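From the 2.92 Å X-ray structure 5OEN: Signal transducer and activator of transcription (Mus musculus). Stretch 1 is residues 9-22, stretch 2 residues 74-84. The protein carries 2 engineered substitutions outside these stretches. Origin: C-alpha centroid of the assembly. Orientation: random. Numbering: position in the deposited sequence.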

# COMPACT_ATOMS: atom_id res chain seq x y z
N GLN B 9 -13.96 23.16 -9.76
CA GLN B 9 -14.73 21.92 -9.84
C GLN B 9 -13.81 20.73 -10.09
O GLN B 9 -13.74 19.80 -9.28
CB GLN B 9 -15.78 22.02 -10.94
CG GLN B 9 -16.57 20.74 -11.21
CD GLN B 9 -17.32 20.78 -12.53
OE1 GLN B 9 -18.09 21.70 -12.79
NE2 GLN B 9 -17.08 19.79 -13.37
N GLY B 10 -13.09 20.76 -11.21
CA GLY B 10 -12.24 19.64 -11.59
C GLY B 10 -11.01 19.48 -10.74
O GLY B 10 -10.42 18.39 -10.72
N LEU B 11 -10.59 20.53 -10.04
CA LEU B 11 -9.44 20.41 -9.14
C LEU B 11 -9.73 19.42 -8.02
O LEU B 11 -8.89 18.58 -7.69
CB LEU B 11 -9.05 21.77 -8.58
CG LEU B 11 -8.37 22.75 -9.55
CD1 LEU B 11 -8.14 24.09 -8.88
CD2 LEU B 11 -7.06 22.19 -10.09
N HIS B 12 -10.93 19.50 -7.43
CA HIS B 12 -11.35 18.49 -6.46
C HIS B 12 -11.19 17.09 -7.03
O HIS B 12 -10.56 16.22 -6.43
CB HIS B 12 -12.81 18.73 -6.06
CG HIS B 12 -13.01 19.88 -5.13
ND1 HIS B 12 -13.72 21.01 -5.50
CD2 HIS B 12 -12.61 20.09 -3.86
CE1 HIS B 12 -13.74 21.86 -4.48
NE2 HIS B 12 -13.08 21.32 -3.48
N VAL B 13 -11.77 16.86 -8.21
CA VAL B 13 -11.76 15.53 -8.81
C VAL B 13 -10.33 15.06 -9.04
O VAL B 13 -10.00 13.89 -8.80
CB VAL B 13 -12.57 15.53 -10.12
CG1 VAL B 13 -12.40 14.22 -10.89
CG2 VAL B 13 -14.04 15.78 -9.82
N ASP B 14 -9.46 15.96 -9.50
CA ASP B 14 -8.13 15.54 -9.93
C ASP B 14 -7.15 15.40 -8.78
O ASP B 14 -6.22 14.59 -8.86
CB ASP B 14 -7.59 16.53 -10.97
CG ASP B 14 -8.27 16.38 -12.32
OD1 ASP B 14 -8.73 15.26 -12.63
OD2 ASP B 14 -8.34 17.38 -13.07
N ILE B 15 -7.33 16.16 -7.69
CA ILE B 15 -6.47 15.93 -6.53
C ILE B 15 -6.91 14.67 -5.80
O ILE B 15 -6.08 13.97 -5.20
CB ILE B 15 -6.46 17.15 -5.58
CG1 ILE B 15 -5.44 16.91 -4.47
CG2 ILE B 15 -7.84 17.39 -4.98
CD1 ILE B 15 -4.94 18.18 -3.81
N GLU B 16 -8.21 14.35 -5.82
CA GLU B 16 -8.65 13.04 -5.35
C GLU B 16 -7.97 11.93 -6.13
O GLU B 16 -7.39 11.01 -5.56
CB GLU B 16 -10.17 12.92 -5.47
CG GLU B 16 -10.95 13.66 -4.40
CD GLU B 16 -12.44 13.35 -4.45
OE1 GLU B 16 -12.81 12.28 -4.98
OE2 GLU B 16 -13.24 14.18 -3.97
N PHE B 17 -8.03 12.01 -7.47
CA PHE B 17 -7.35 11.03 -8.30
C PHE B 17 -5.87 10.96 -7.98
O PHE B 17 -5.28 9.88 -7.95
CB PHE B 17 -7.57 11.37 -9.78
CG PHE B 17 -6.79 10.50 -10.72
CD1 PHE B 17 -7.19 9.20 -10.98
CD2 PHE B 17 -5.66 10.98 -11.35
CE1 PHE B 17 -6.48 8.40 -11.84
CE2 PHE B 17 -4.94 10.18 -12.22
CZ PHE B 17 -5.35 8.89 -12.46
N LEU B 18 -5.24 12.12 -7.73
CA LEU B 18 -3.84 12.12 -7.31
C LEU B 18 -3.67 11.37 -6.00
O LEU B 18 -2.77 10.53 -5.87
CB LEU B 18 -3.34 13.56 -7.18
CG LEU B 18 -1.95 13.72 -6.54
CD1 LEU B 18 -0.90 12.93 -7.31
CD2 LEU B 18 -1.56 15.18 -6.45
N VAL B 19 -4.51 11.67 -5.01
CA VAL B 19 -4.42 10.98 -3.72
C VAL B 19 -4.52 9.48 -3.92
O VAL B 19 -3.83 8.70 -3.26
CB VAL B 19 -5.51 11.51 -2.77
CG1 VAL B 19 -5.63 10.63 -1.52
CG2 VAL B 19 -5.20 12.94 -2.36
N ARG B 20 -5.39 9.04 -4.84
CA ARG B 20 -5.50 7.61 -5.12
C ARG B 20 -4.23 7.09 -5.79
O ARG B 20 -3.74 6.01 -5.45
CB ARG B 20 -6.72 7.35 -6.00
CG ARG B 20 -8.03 7.78 -5.36
CD ARG B 20 -9.17 7.85 -6.36
NE ARG B 20 -10.33 8.54 -5.82
CZ ARG B 20 -11.45 8.80 -6.50
NH1 ARG B 20 -11.56 8.41 -7.76
NH2 ARG B 20 -12.45 9.44 -5.91
N SER B 21 -3.68 7.85 -6.74
CA SER B 21 -2.44 7.45 -7.39
C SER B 21 -1.31 7.30 -6.38
O SER B 21 -0.50 6.37 -6.47
CB SER B 21 -2.06 8.46 -8.47
OG SER B 21 -2.99 8.47 -9.54
N ILE B 22 -1.24 8.21 -5.41
CA ILE B 22 -0.17 8.16 -4.42
C ILE B 22 -0.35 6.93 -3.53
O ILE B 22 0.64 6.30 -3.12
CB ILE B 22 -0.15 9.46 -3.59
CG1 ILE B 22 0.13 10.65 -4.51
CG2 ILE B 22 0.90 9.38 -2.50
CD1 ILE B 22 -0.17 11.99 -3.89
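Stretch 2, residues 74-84: DISKGLVGRLT

The strongest polar tie between the two stretches is the salt bridge of D14 and R82. NH1 of R82 donates a hydrogen bond to OD2 of D14 at 2.5 Å, nearly straight at 161°. A second, weak bond runs from NH2 of R82 to the same OD2 of D14 at 3.1 Å, its angle bent to 129°. The carboxylate oxygen thus lies at the edge of the guanidinium, near its plane, where the N–H groups point. Arginine suits this exposed place because its long chain can keep the charge out at the margin while its methylenes lie by L11: CB of R82 is 4.2 Å from CD2 of L11. D14, partly exposed, is equally two-sided, for its CB also packs against CD2 of L79 at 3.8 Å.

The backbone that carries these groups is helical throughout. Stretch 2 continues a helix in both directions along the chain, as does stretch 1, and regular i to i+4 hydrogen bonds such as L79 N to I75 O (3.0 Å) satisfy its main chain, leaving side chains to make the contact. The two helices run roughly antiparallel, with a signed crossing angle of -154° and a closest axial approach of 10.3 Å. Accordingly, the early part of stretch 2 meets the late part of stretch 1: the CA atoms of I75 and L18 are 6.8 Å apart, and those of L79 and L11 7.6 Å.

L79 is the central knob of the packing, pointing toward stretch 1 and sitting among L11, D14, I15 and L18. Its CD1 lies 3.8 Å from CD2 of L18 and 4.3 Å from CB of I15, while its CD2 is 4.2 Å from CD2 of L11. A branched leucine has two methyls with which to fill such a hole. Toward the C-terminal end of stretch 2, L83 extends the buried surface, its CD2 3.9 Å from CD1 of L11.

One helical turn before L79, I75 also points toward stretch 1. Its CG2 meets CD1 of L18 at 3.8 Å, and its CD1 reaches both CE2 of F17, at 3.8 Å, and OG of S21, at 3.6 Å. The hydroxyl of S21 is satisfied within its own helix, donating to O of F17 at 3.1 Å, so it can lie beside a methyl group without a lost hydrogen bond. S76, with its CB 4.2 Å from CD2 of L18, is similarly compact; its hydroxyl is hydrogen-bonded elsewhere in the structure. D74, K77 and T84 make no contact with stretch 1.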

# COMPACT_ATOMS: atom_id res chain seq x y z
N ASP B 74 4.02 13.76 -13.13
CA ASP B 74 3.27 14.32 -14.24
C ASP B 74 1.90 14.81 -13.79
O ASP B 74 1.43 15.87 -14.23
CB ASP B 74 3.12 13.27 -15.35
CG ASP B 74 4.42 13.03 -16.10
OD1 ASP B 74 5.43 13.69 -15.79
OD2 ASP B 74 4.43 12.17 -17.01
N ILE B 75 1.23 14.05 -12.92
CA ILE B 75 -0.06 14.48 -12.39
C ILE B 75 0.10 15.77 -11.59
O ILE B 75 -0.50 16.80 -11.92
CB ILE B 75 -0.69 13.37 -11.53
CG1 ILE B 75 -1.00 12.14 -12.39
CG2 ILE B 75 -1.96 13.86 -10.85
CD1 ILE B 75 -1.25 10.88 -11.58
N SER B 76 0.91 15.72 -10.54
CA SER B 76 1.02 16.86 -9.64
C SER B 76 1.59 18.09 -10.34
O SER B 76 1.21 19.21 -10.01
CB SER B 76 1.88 16.48 -8.43
OG SER B 76 3.11 15.92 -8.83
N LYS B 77 2.50 17.89 -11.30
CA LYS B 77 3.02 19.04 -12.05
C LYS B 77 1.92 19.71 -12.86
O LYS B 77 1.88 20.94 -12.98
CB LYS B 77 4.18 18.62 -12.95
CG LYS B 77 3.77 18.24 -14.38
CD LYS B 77 4.91 17.61 -15.16
CE LYS B 77 5.99 18.63 -15.51
NZ LYS B 77 7.08 18.02 -16.34
N GLY B 78 1.00 18.91 -13.42
CA GLY B 78 -0.14 19.49 -14.11
C GLY B 78 -1.06 20.24 -13.16
O GLY B 78 -1.63 21.27 -13.52
N LEU B 79 -1.22 19.72 -11.94
CA LEU B 79 -2.02 20.43 -10.94
C LEU B 79 -1.34 21.71 -10.49
O LEU B 79 -1.97 22.77 -10.43
CB LEU B 79 -2.29 19.51 -9.74
CG LEU B 79 -3.27 18.35 -9.94
CD1 LEU B 79 -3.43 17.58 -8.65
CD2 LEU B 79 -4.62 18.85 -10.44
N VAL B 80 -0.04 21.64 -10.18
CA VAL B 80 0.71 22.84 -9.80
C VAL B 80 0.49 23.94 -10.83
O VAL B 80 0.17 25.08 -10.49
CB VAL B 80 2.20 22.51 -9.63
CG1 VAL B 80 3.05 23.78 -9.58
CG2 VAL B 80 2.42 21.69 -8.37
N GLY B 81 0.68 23.61 -12.11
CA GLY B 81 0.47 24.60 -13.15
C GLY B 81 -0.96 25.11 -13.18
O GLY B 81 -1.19 26.31 -13.35
N ARG B 82 -1.93 24.22 -13.03
CA ARG B 82 -3.33 24.64 -13.03
C ARG B 82 -3.61 25.56 -11.85
O ARG B 82 -4.25 26.61 -12.01
CB ARG B 82 -4.25 23.42 -12.99
CG ARG B 82 -4.68 22.93 -14.36
CD ARG B 82 -5.80 21.91 -14.26
NE ARG B 82 -5.30 20.54 -14.22
CZ ARG B 82 -6.04 19.49 -13.86
NH1 ARG B 82 -7.30 19.65 -13.50
NH2 ARG B 82 -5.50 18.28 -13.86
N LEU B 83 -3.14 25.19 -10.66
CA LEU B 83 -3.32 26.04 -9.49
C LEU B 83 -2.70 27.41 -9.73
O LEU B 83 -3.24 28.43 -9.27
CB LEU B 83 -2.71 25.37 -8.26
CG LEU B 83 -3.31 24.00 -7.91
CD1 LEU B 83 -2.34 23.18 -7.09
CD2 LEU B 83 -4.63 24.16 -7.18
N THR B 84 -1.58 27.47 -10.45
CA THR B 84 -0.98 28.75 -10.79
C THR B 84 -1.92 29.59 -11.63
O THR B 84 -2.18 30.77 -11.33
CB THR B 84 0.34 28.54 -11.53
OG1 THR B 84 1.28 27.86 -10.68
CG2 THR B 84 0.95 29.87 -11.97